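Local coordinates for protein XRE family transcriptional regulator (Enterobacter cloacae subsp. cloacae, PDB 6B8W) that probably regulates transcription as a DNA-binding factor, this chain being its cupin domain, which carries a manganese-binding site, at residues K16-I22 with F87-Y93. Where two conformers were deposited one is given. Residue numbers count along the deposited sequence, not the author numbering.
Sequences KFDHFSI and FHSLIHY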
loop_
_atom_site.group_PDB
_atom_site.type_symbol
_atom_site.label_atom_id
_atom_site.label_comp_id
_atom_site.label_asym_id
_atom_site.label_seq_id
_atom_site.Cartn_x
_atom_site.Cartn_y
_atom_site.Cartn_z
ATOM N N LYS A 16 -1.974 -11.822 9.597
ATOM C CA LYS A 16 -1.052 -11.269 10.621
ATOM C C LYS A 16 -0.401 -10.055 9.993
ATOM O O LYS A 16 0.819 -9.987 9.836
ATOM C CB LYS A 16 -0.006 -12.278 11.085
ATOM C CG LYS A 16 -0.569 -13.393 11.948
ATOM C CD LYS A 16 0.557 -14.257 12.502
ATOM C CE LYS A 16 0.045 -15.291 13.490
ATOM N NZ LYS A 16 -0.507 -14.659 14.721
ATOM N N PHE A 17 -1.245 -9.088 9.660
ATOM C CA PHE A 17 -0.844 -7.952 8.840
ATOM C C PHE A 17 -1.551 -6.652 9.222
ATOM O O PHE A 17 -2.754 -6.638 9.449
ATOM C CB PHE A 17 -1.154 -8.354 7.379
ATOM C CG PHE A 17 -1.113 -7.227 6.380
ATOM C CD1 PHE A 17 0.087 -6.639 6.021
ATOM C CD2 PHE A 17 -2.282 -6.815 5.719
ATOM C CE1 PHE A 17 0.128 -5.616 5.071
ATOM C CE2 PHE A 17 -2.241 -5.805 4.763
ATOM C CZ PHE A 17 -1.036 -5.207 4.435
ATOM N N ASP A 18 -0.759 -5.588 9.354
ATOM C CA ASP A 18 -1.250 -4.241 9.597
ATOM C C ASP A 18 -0.834 -3.390 8.411
ATOM O O ASP A 18 0.176 -3.641 7.766
ATOM C CB ASP A 18 -0.688 -3.646 10.901
ATOM C CG ASP A 18 -1.626 -3.786 12.083
ATOM O OD1 ASP A 18 -2.865 -3.767 11.893
ATOM O OD2 ASP A 18 -1.114 -3.847 13.228
ATOM N N HIS A 19 -1.615 -2.364 8.144
ATOM C CA HIS A 19 -1.392 -1.482 7.008
ATOM C C HIS A 19 -1.789 -0.083 7.509
ATOM O O HIS A 19 -2.972 0.193 7.744
ATOM C CB HIS A 19 -2.305 -1.927 5.878
ATOM C CG HIS A 19 -2.010 -1.297 4.563
ATOM N ND1 HIS A 19 -2.356 -1.888 3.371
ATOM C CD2 HIS A 19 -1.342 -0.166 4.241
ATOM C CE1 HIS A 19 -1.947 -1.124 2.370
ATOM N NE2 HIS A 19 -1.341 -0.068 2.871
ATOM N N PHE A 20 -0.795 0.772 7.692
ATOM C CA PHE A 20 -1.001 2.091 8.212
ATOM C C PHE A 20 -0.743 3.144 7.169
ATOM O O PHE A 20 0.130 2.991 6.322
ATOM C CB PHE A 20 -0.022 2.340 9.375
ATOM C CG PHE A 20 -0.173 1.379 10.505
ATOM C CD1 PHE A 20 -1.265 1.481 11.369
ATOM C CD2 PHE A 20 0.768 0.385 10.726
ATOM C CE1 PHE A 20 -1.417 0.591 12.424
ATOM C CE2 PHE A 20 0.627 -0.503 11.780
ATOM C CZ PHE A 20 -0.470 -0.400 12.632
ATOM N N SER A 21 -1.489 4.231 7.273
ATOM C CA SER A 21 -1.318 5.395 6.439
ATOM C C SER A 21 -0.822 6.488 7.389
ATOM O O SER A 21 -1.515 6.834 8.364
ATOM C CB SER A 21 -2.643 5.789 5.803
ATOM O OG SER A 21 -2.482 6.999 5.106
ATOM N N ILE A 22 0.336 7.059 7.069
ATOM C CA ILE A 22 0.997 8.023 7.946
ATOM C C ILE A 22 1.318 9.320 7.226
ATOM O O ILE A 22 1.820 9.301 6.109
ATOM C CB ILE A 22 2.307 7.406 8.470
ATOM C CG1 ILE A 22 2.006 6.082 9.202
ATOM C CG2 ILE A 22 3.073 8.391 9.359
ATOM C CD1 ILE A 22 3.233 5.328 9.668
ATOM N N PHE A 87 2.909 8.436 3.578
ATOM C CA PHE A 87 3.448 7.135 3.218
ATOM C C PHE A 87 2.639 6.043 3.875
ATOM O O PHE A 87 1.820 6.308 4.742
ATOM C CB PHE A 87 4.940 7.018 3.545
ATOM C CG PHE A 87 5.274 7.131 5.010
ATOM C CD1 PHE A 87 5.438 8.374 5.603
ATOM C CD2 PHE A 87 5.465 5.994 5.779
ATOM C CE1 PHE A 87 5.765 8.479 6.941
ATOM C CE2 PHE A 87 5.794 6.085 7.124
ATOM C CZ PHE A 87 5.954 7.330 7.714
ATOM N N HIS A 88 2.799 4.823 3.380
ATOM C CA HIS A 88 2.172 3.677 4.014
ATOM C C HIS A 88 3.241 2.844 4.660
ATOM O O HIS A 88 4.359 2.727 4.136
ATOM C CB HIS A 88 1.421 2.742 3.061
ATOM C CG HIS A 88 0.232 3.343 2.396
ATOM N ND1 HIS A 88 -0.422 2.707 1.360
ATOM C CD2 HIS A 88 -0.400 4.524 2.574
ATOM C CE1 HIS A 88 -1.422 3.461 0.949
ATOM N NE2 HIS A 88 -1.423 4.576 1.656
ATOM N N SER A 89 2.884 2.253 5.792
ATOM C CA SER A 89 3.752 1.356 6.518
ATOM C C SER A 89 2.997 0.048 6.642
ATOM O O SER A 89 1.933 0.001 7.246
ATOM C CB SER A 89 4.095 1.931 7.890
ATOM O OG SER A 89 4.710 0.950 8.709
ATOM N N LEU A 90 3.533 -1.002 6.032
ATOM C CA LEU A 90 2.932 -2.321 6.090
ATOM C C LEU A 90 3.755 -3.162 7.034
ATOM O O LEU A 90 4.978 -3.151 6.961
ATOM C CB LEU A 90 2.928 -2.982 4.719
ATOM C CG LEU A 90 2.002 -2.406 3.639
ATOM C CD1 LEU A 90 2.381 -1.003 3.232
ATOM C CD2 LEU A 90 2.102 -3.331 2.442
ATOM N N ILE A 91 3.083 -3.896 7.908
ATOM C CA ILE A 91 3.761 -4.732 8.883
ATOM C C ILE A 91 3.263 -6.162 8.797
ATOM O O ILE A 91 2.081 -6.384 8.910
ATOM C CB ILE A 91 3.507 -4.234 10.320
ATOM C CG1 ILE A 91 3.946 -2.766 10.505
ATOM C CG2 ILE A 91 4.197 -5.151 11.320
ATOM C CD1 ILE A 91 5.446 -2.533 10.472
ATOM N N HIS A 92 4.172 -7.109 8.567
ATOM C CA HIS A 92 3.849 -8.537 8.582
ATOM C C HIS A 92 4.486 -9.120 9.859
ATOM O O HIS A 92 5.713 -9.069 10.034
ATOM C CB HIS A 92 4.363 -9.245 7.324
ATOM C CG HIS A 92 3.542 -8.977 6.103
ATOM N ND1 HIS A 92 3.695 -7.843 5.337
ATOM C CD2 HIS A 92 2.557 -9.702 5.515
ATOM C CE1 HIS A 92 2.824 -7.874 4.339
ATOM N NE2 HIS A 92 2.128 -8.994 4.422
ATOM N N TYR A 93 3.650 -9.642 10.752
ATOM C CA TYR A 93 4.114 -10.208 12.016
ATOM C C TYR A 93 4.410 -11.705 11.797
ATOM O O TYR A 93 3.732 -12.357 10.998
ATOM C CB TYR A 93 3.084 -9.958 13.119
ATOM C CG TYR A 93 2.672 -8.489 13.310
ATOM C CD1 TYR A 93 3.378 -7.626 14.158
ATOM C CD2 TYR A 93 1.568 -7.976 12.649
ATOM C CE1 TYR A 93 2.982 -6.301 14.333
ATOM C CE2 TYR A 93 1.160 -6.654 12.816
ATOM C CZ TYR A 93 1.860 -5.818 13.660
ATOM O OH TYR A 93 1.411 -4.493 13.796
HETATM O O HOH W 1 2.414 -11.914 8.488
#
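Alternating hydrogen-bonded and non-hydrogen-bonded pairs define the antiparallel sheet, and K16-I22 against F87-Y93 illustrates this in a cupin beta-barrel. Three hydrogen-bonded pairs, D18 with I91, F20 with S89 and I22 with F87, each exchange two backbone bonds, such as I91 N to D18 O and F20 N to S89 O, both 2.9 Å. Y93 N extends the pattern to K16 O at 3.0 Å, and a water lies within hydrogen-bonding distance of K16 O (2.8 Å) and Y93 O (2.9 Å). A side-chain bond adds to these where the second strand has ended: the Y93 hydroxyl OH donates to D18 OD2 at 2.7 Å.

Because side chains alternate, the two faces serve different neighbours. D18, F20, I22, F87, S89 and I91 share one face; I22, F87, S89 and I91 are buried there, while D18 and F20 remain partly exposed. S89 OG bonds to E41 and the F87 ring meets that of Y77, both ligands of the Mn(2+) site, which is empty in this chain. F17, H19, S21, H88, L90 and H92 occupy the other face, where S21 OG bonds to H86 and the second subunit packs on F17, H19, L90 and H92; H92 NE2 is hydrogen-bonded to H92 NE2 of that subunit.

Rings and aliphatic groups fill the spaces between. H19 turns its edge toward the face of H88 in an offset edge-to-face pair, centroids 5.1 Å apart, while L90 CG sits over the H19 ring, 4.1 Å from its centroid. On the face of F87 and S89, I22 CB makes the equivalent CH-pi contact 3.9 Å from the F87 centroid, and I22 CG2 approaches F87 CZ to 3.5 Å.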